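Local coordinates for GDSL-like protein (Collinsella aerofaciens ATCC 25986, PDB 7BXD), which probably hydrolyses ester bonds of acylated substrates, as a GDSL-like acylhydrolase of the SGNH hydrolase clan, at residues A[74-87]-A[103-115]. Sequence-based numbering, arbitrary orientation. Where two conformers were deposited one is given.
Sequences GSRIAIKADRTDSF and VFGGVNDFSRNVP
This is a helix-to-loop contact: the D109 and N108 side chains of helix 107-111, just after strand 100-104, hydrogen-bond to backbone atoms of S75, I77 and A78 in the loop after strand 66-71. The D109 carboxylate takes two successive amides on its syn lone pairs, I77 N on OD1 (2.8 Å) and A78 N on OD2 (2.9 Å), which fixes the rotation of the carboxylate. N108 ND2 gives a nearly straight bond (176°) to S75 O at 2.9 Å, coming from above the carbonyl plane, and a water joins the same oxygen to G106 N and N108 N. The sequence G-x-N-D, with N108 at its asparagine, matches the conserved block of SGNH hydrolases whose asparagine lines the oxyanion hole, so the same bonds may steady that site. R76 CG stands beside its own backbone N (chi1 -66°), against N108 CB, and the turn about CB-CG (chi2 73°) swings the guanidinium toward D82, held end-on through NH1 and NH2, and R112, whose CB lies obliquely 3.5 Å from R76 NH2. With an alanine here, the D82 carboxylate would probably lose its two-nitrogen partner, and the flanks of N108 and R112 their cover. Farther along, the extended K80 chain carries NZ to R112 O (2.8 Å), and A78 CB packs on V114 CG1. At the other end the F87 ring turns its edge to F104 O, with CZ 3.6 Å from G105 CA, where a side chain would clash. Helix 127-141 packs on I77, A78 and D109, helix 176-189 meets I77 and F110, and strand 146-150 runs beside V103.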
loop_
_atom_site.group_PDB
_atom_site.type_symbol
_atom_site.label_atom_id
_atom_site.label_comp_id
_atom_site.label_asym_id
_atom_site.label_seq_id
_atom_site.Cartn_x
_atom_site.Cartn_y
_atom_site.Cartn_z
ATOM N N GLY A 74 -7.914 -1.598 -7.750
ATOM C CA GLY A 74 -7.448 -2.594 -8.699
ATOM C C GLY A 74 -5.985 -2.498 -9.061
ATOM O O GLY A 74 -5.482 -3.388 -9.759
ATOM N N SER A 75 -5.261 -1.478 -8.594
ATOM C CA SER A 75 -3.910 -1.228 -9.083
ATOM C C SER A 75 -2.887 -2.196 -8.473
ATOM O O SER A 75 -2.825 -2.377 -7.247
ATOM C CB SER A 75 -3.536 0.226 -8.753
ATOM O OG SER A 75 -2.231 0.550 -9.235
ATOM N N ARG A 76 -2.075 -2.790 -9.348
ATOM C CA ARG A 76 -0.902 -3.574 -8.967
ATOM C C ARG A 76 0.295 -2.643 -8.943
ATOM O O ARG A 76 0.368 -1.696 -9.727
ATOM C CB ARG A 76 -0.604 -4.674 -10.013
ATOM C CG ARG A 76 -1.647 -5.796 -10.144
ATOM C CD ARG A 76 -2.900 -5.299 -10.825
ATOM N NE ARG A 76 -3.813 -6.355 -11.280
ATOM C CZ ARG A 76 -3.784 -6.889 -12.507
ATOM N NH1 ARG A 76 -2.834 -6.551 -13.375
ATOM N NH2 ARG A 76 -4.711 -7.776 -12.890
ATOM N N ILE A 77 1.278 -2.944 -8.089
ATOM C CA ILE A 77 2.540 -2.212 -8.188
ATOM C C ILE A 77 3.149 -2.394 -9.574
ATOM O O ILE A 77 3.567 -1.418 -10.222
ATOM C CB ILE A 77 3.496 -2.615 -7.053
ATOM C CG1 ILE A 77 2.953 -2.052 -5.720
ATOM C CG2 ILE A 77 4.926 -2.080 -7.303
ATOM C CD1 ILE A 77 3.801 -2.368 -4.494
ATOM N N ALA A 78 3.183 -3.646 -10.063
ATOM C CA ALA A 78 3.863 -3.970 -11.313
ATOM C C ALA A 78 2.963 -3.837 -12.534
ATOM O O ALA A 78 1.730 -4.007 -12.470
ATOM C CB ALA A 78 4.384 -5.396 -11.285
ATOM N N ILE A 79 3.614 -3.578 -13.682
ATOM C CA ILE A 79 2.921 -3.583 -14.964
ATOM C C ILE A 79 2.501 -4.999 -15.310
ATOM O O ILE A 79 3.269 -5.948 -15.127
ATOM C CB ILE A 79 3.843 -3.064 -16.089
ATOM C CG1 ILE A 79 4.409 -1.693 -15.744
ATOM C CG2 ILE A 79 3.078 -3.047 -17.410
ATOM C CD1 ILE A 79 5.345 -1.142 -16.830
ATOM N N LYS A 80 1.303 -5.138 -15.874
ATOM C CA LYS A 80 0.818 -6.402 -16.423
ATOM C C LYS A 80 -0.087 -6.083 -17.610
ATOM O O LYS A 80 -0.778 -5.062 -17.608
ATOM C CB LYS A 80 0.087 -7.240 -15.350
ATOM C CG LYS A 80 -0.021 -8.724 -15.699
ATOM C CD LYS A 80 -0.649 -9.544 -14.591
ATOM C CE LYS A 80 -0.593 -11.028 -14.951
ATOM N NZ LYS A 80 -1.642 -11.873 -14.324
ATOM N N ALA A 81 -0.088 -6.958 -18.621
ATOM C CA ALA A 81 -0.716 -6.582 -19.887
ATOM C C ALA A 81 -2.230 -6.399 -19.800
ATOM O O ALA A 81 -2.813 -5.827 -20.726
ATOM C CB ALA A 81 -0.375 -7.595 -20.965
ATOM N N ASP A 82 -2.879 -6.873 -18.734
ATOM C CA ASP A 82 -4.326 -6.815 -18.615
ATOM C C ASP A 82 -4.841 -5.500 -18.048
ATOM O O ASP A 82 -6.059 -5.306 -18.005
ATOM C CB ASP A 82 -4.867 -8.015 -17.814
ATOM C CG ASP A 82 -4.357 -8.063 -16.384
ATOM O OD1 ASP A 82 -3.313 -7.438 -16.063
ATOM O OD2 ASP A 82 -5.016 -8.763 -15.576
ATOM N N ARG A 83 -3.963 -4.601 -17.612
ATOM C CA ARG A 83 -4.367 -3.311 -17.074
ATOM C C ARG A 83 -3.363 -2.262 -17.535
ATOM O O ARG A 83 -2.265 -2.586 -18.016
ATOM C CB ARG A 83 -4.433 -3.328 -15.535
ATOM C CG ARG A 83 -5.384 -4.365 -14.959
ATOM C CD ARG A 83 -5.503 -4.212 -13.446
ATOM N NE ARG A 83 -6.174 -2.964 -13.042
ATOM C CZ ARG A 83 -7.403 -2.892 -12.550
ATOM N NH1 ARG A 83 -8.159 -3.981 -12.460
ATOM N NH2 ARG A 83 -7.884 -1.718 -12.177
ATOM N N THR A 84 -3.713 -0.986 -17.342
ATOM C CA THR A 84 -2.785 0.102 -17.643
ATOM C C THR A 84 -2.580 1.068 -16.474
ATOM O O THR A 84 -2.045 2.182 -16.681
ATOM C CB THR A 84 -3.236 0.871 -18.876
ATOM O OG1 THR A 84 -4.573 1.352 -18.649
ATOM C CG2 THR A 84 -3.190 -0.044 -20.091
ATOM N N ASP A 85 -2.981 0.678 -15.261
ATOM C CA ASP A 85 -3.017 1.559 -14.095
ATOM C C ASP A 85 -2.142 1.072 -12.949
ATOM O O ASP A 85 -2.451 1.333 -11.790
ATOM C CB ASP A 85 -4.460 1.745 -13.617
ATOM C CG ASP A 85 -5.101 0.449 -13.147
ATOM O OD1 ASP A 85 -4.507 -0.644 -13.282
ATOM O OD2 ASP A 85 -6.233 0.546 -12.611
ATOM N N SER A 86 -1.030 0.420 -13.269
ATOM C CA SER A 86 -0.103 -0.006 -12.218
ATOM C C SER A 86 0.515 1.204 -11.513
ATOM O O SER A 86 0.483 2.346 -12.017
ATOM C CB SER A 86 1.039 -0.829 -12.794
ATOM O OG SER A 86 1.876 -0.067 -13.655
ATOM N N PHE A 87 1.091 0.954 -10.324
ATOM C CA PHE A 87 1.801 2.047 -9.664
ATOM C C PHE A 87 2.903 2.569 -10.583
ATOM O O PHE A 87 3.142 3.773 -10.667
ATOM C CB PHE A 87 2.423 1.620 -8.327
ATOM C CG PHE A 87 1.466 1.343 -7.181
ATOM C CD1 PHE A 87 0.320 0.523 -7.305
ATOM C CD2 PHE A 87 1.761 1.862 -5.916
ATOM C CE1 PHE A 87 -0.479 0.226 -6.172
ATOM C CE2 PHE A 87 0.962 1.560 -4.804
ATOM C CZ PHE A 87 -0.128 0.747 -4.928
ATOM N N VAL A 103 3.994 4.784 0.180
ATOM C CA VAL A 103 3.626 3.846 -0.888
ATOM C C VAL A 103 3.106 2.582 -0.224
ATOM O O VAL A 103 3.838 1.938 0.541
ATOM C CB VAL A 103 4.819 3.539 -1.812
ATOM C CG1 VAL A 103 4.370 2.591 -2.918
ATOM C CG2 VAL A 103 5.423 4.835 -2.385
ATOM N N PHE A 104 1.853 2.221 -0.519
ATOM C CA PHE A 104 1.147 1.143 0.168
ATOM C C PHE A 104 0.463 0.296 -0.899
ATOM O O PHE A 104 -0.554 0.708 -1.456
ATOM C CB PHE A 104 0.135 1.823 1.096
ATOM C CG PHE A 104 -0.737 0.901 1.937
ATOM C CD1 PHE A 104 -0.314 -0.351 2.387
ATOM C CD2 PHE A 104 -1.999 1.368 2.333
ATOM C CE1 PHE A 104 -1.126 -1.121 3.209
ATOM C CE2 PHE A 104 -2.820 0.591 3.149
ATOM C CZ PHE A 104 -2.379 -0.659 3.582
ATOM N N GLY A 105 1.049 -0.843 -1.247
ATOM C CA GLY A 105 0.492 -1.677 -2.300
ATOM C C GLY A 105 1.082 -3.065 -2.246
ATOM O O GLY A 105 1.933 -3.367 -1.403
ATOM N N GLY A 106 0.616 -3.912 -3.177
ATOM C CA GLY A 106 1.156 -5.242 -3.364
ATOM C C GLY A 106 0.145 -6.357 -3.199
ATOM O O GLY A 106 0.395 -7.467 -3.687
ATOM N N VAL A 107 -1.009 -6.109 -2.568
ATOM C CA VAL A 107 -1.951 -7.214 -2.422
ATOM C C VAL A 107 -2.461 -7.641 -3.791
ATOM O O VAL A 107 -2.770 -8.825 -4.000
ATOM C CB VAL A 107 -3.086 -6.922 -1.408
ATOM C CG1 VAL A 107 -4.109 -5.924 -1.981
ATOM C CG2 VAL A 107 -3.769 -8.209 -0.962
ATOM N N ASN A 108 -2.589 -6.699 -4.743
ATOM C CA ASN A 108 -3.060 -7.095 -6.076
ATOM C C ASN A 108 -1.984 -7.824 -6.875
ATOM O O ASN A 108 -2.303 -8.698 -7.698
ATOM C CB ASN A 108 -3.624 -5.914 -6.846
ATOM C CG ASN A 108 -4.859 -5.354 -6.178
ATOM O OD1 ASN A 108 -5.700 -6.116 -5.694
ATOM N ND2 ASN A 108 -4.986 -4.028 -6.161
ATOM N N ASP A 109 -0.705 -7.485 -6.671
ATOM C CA ASP A 109 0.360 -8.237 -7.315
ATOM C C ASP A 109 0.305 -9.697 -6.891
ATOM O O ASP A 109 0.489 -10.605 -7.723
ATOM C CB ASP A 109 1.718 -7.614 -6.976
ATOM C CG ASP A 109 1.796 -6.163 -7.403
ATOM O OD1 ASP A 109 1.134 -5.333 -6.715
ATOM O OD2 ASP A 109 2.486 -5.879 -8.416
ATOM N N PHE A 110 0.092 -9.947 -5.585
ATOM C CA PHE A 110 -0.061 -11.304 -5.086
ATOM C C PHE A 110 -1.310 -11.949 -5.695
ATOM O O PHE A 110 -1.248 -13.033 -6.278
ATOM C CB PHE A 110 -0.169 -11.241 -3.560
ATOM C CG PHE A 110 -0.798 -12.470 -2.932
ATOM C CD1 PHE A 110 -0.217 -13.738 -3.085
ATOM C CD2 PHE A 110 -1.957 -12.342 -2.187
ATOM C CE1 PHE A 110 -0.807 -14.855 -2.489
ATOM C CE2 PHE A 110 -2.543 -13.451 -1.598
ATOM C CZ PHE A 110 -1.968 -14.712 -1.756
ATOM N N SER A 111 -2.469 -11.291 -5.569
ATOM C CA SER A 111 -3.724 -11.939 -5.933
ATOM C C SER A 111 -3.890 -12.099 -7.439
ATOM O O SER A 111 -4.638 -12.987 -7.874
ATOM C CB SER A 111 -4.920 -11.212 -5.304
ATOM O OG SER A 111 -5.173 -9.971 -5.922
ATOM N N ARG A 112 -3.242 -11.257 -8.246
ATOM C CA ARG A 112 -3.365 -11.320 -9.698
ATOM C C ARG A 112 -2.080 -11.787 -10.376
ATOM O O ARG A 112 -1.879 -11.532 -11.560
ATOM C CB ARG A 112 -3.888 -9.987 -10.260
ATOM C CG ARG A 112 -5.204 -9.540 -9.641
ATOM C CD ARG A 112 -6.255 -10.624 -9.757
ATOM N NE ARG A 112 -7.590 -10.103 -9.498
ATOM C CZ ARG A 112 -8.594 -10.836 -9.039
ATOM N NH1 ARG A 112 -8.404 -12.122 -8.778
ATOM N NH2 ARG A 112 -9.780 -10.283 -8.827
ATOM N N ASN A 113 -1.220 -12.514 -9.658
ATOM C CA ASN A 113 -0.196 -13.345 -10.291
ATOM C C ASN A 113 0.843 -12.529 -11.060
ATOM O O ASN A 113 1.215 -12.851 -12.183
ATOM C CB ASN A 113 -0.872 -14.425 -11.133
ATOM C CG ASN A 113 -1.770 -15.238 -10.275
ATOM O OD1 ASN A 113 -1.300 -15.866 -9.332
ATOM N ND2 ASN A 113 -3.075 -15.184 -10.521
ATOM N N VAL A 114 1.325 -11.467 -10.437
ATOM C CA VAL A 114 2.510 -10.776 -10.965
ATOM C C VAL A 114 3.737 -11.646 -10.706
ATOM O O VAL A 114 3.969 -12.058 -9.551
ATOM C CB VAL A 114 2.651 -9.409 -10.279
ATOM C CG1 VAL A 114 4.049 -8.831 -10.470
ATOM C CG2 VAL A 114 1.581 -8.478 -10.811
ATOM N N PRO A 115 4.535 -11.964 -11.722
ATOM C CA PRO A 115 5.756 -12.743 -11.477
ATOM C C PRO A 115 6.662 -12.046 -10.469
ATOM O O PRO A 115 6.847 -10.828 -10.508
ATOM C CB PRO A 115 6.408 -12.825 -12.864
ATOM C CG PRO A 115 5.274 -12.603 -13.853
ATOM C CD PRO A 115 4.402 -11.581 -13.140
HETATM O O HOH W 1 -1.724 -3.702 -4.904
#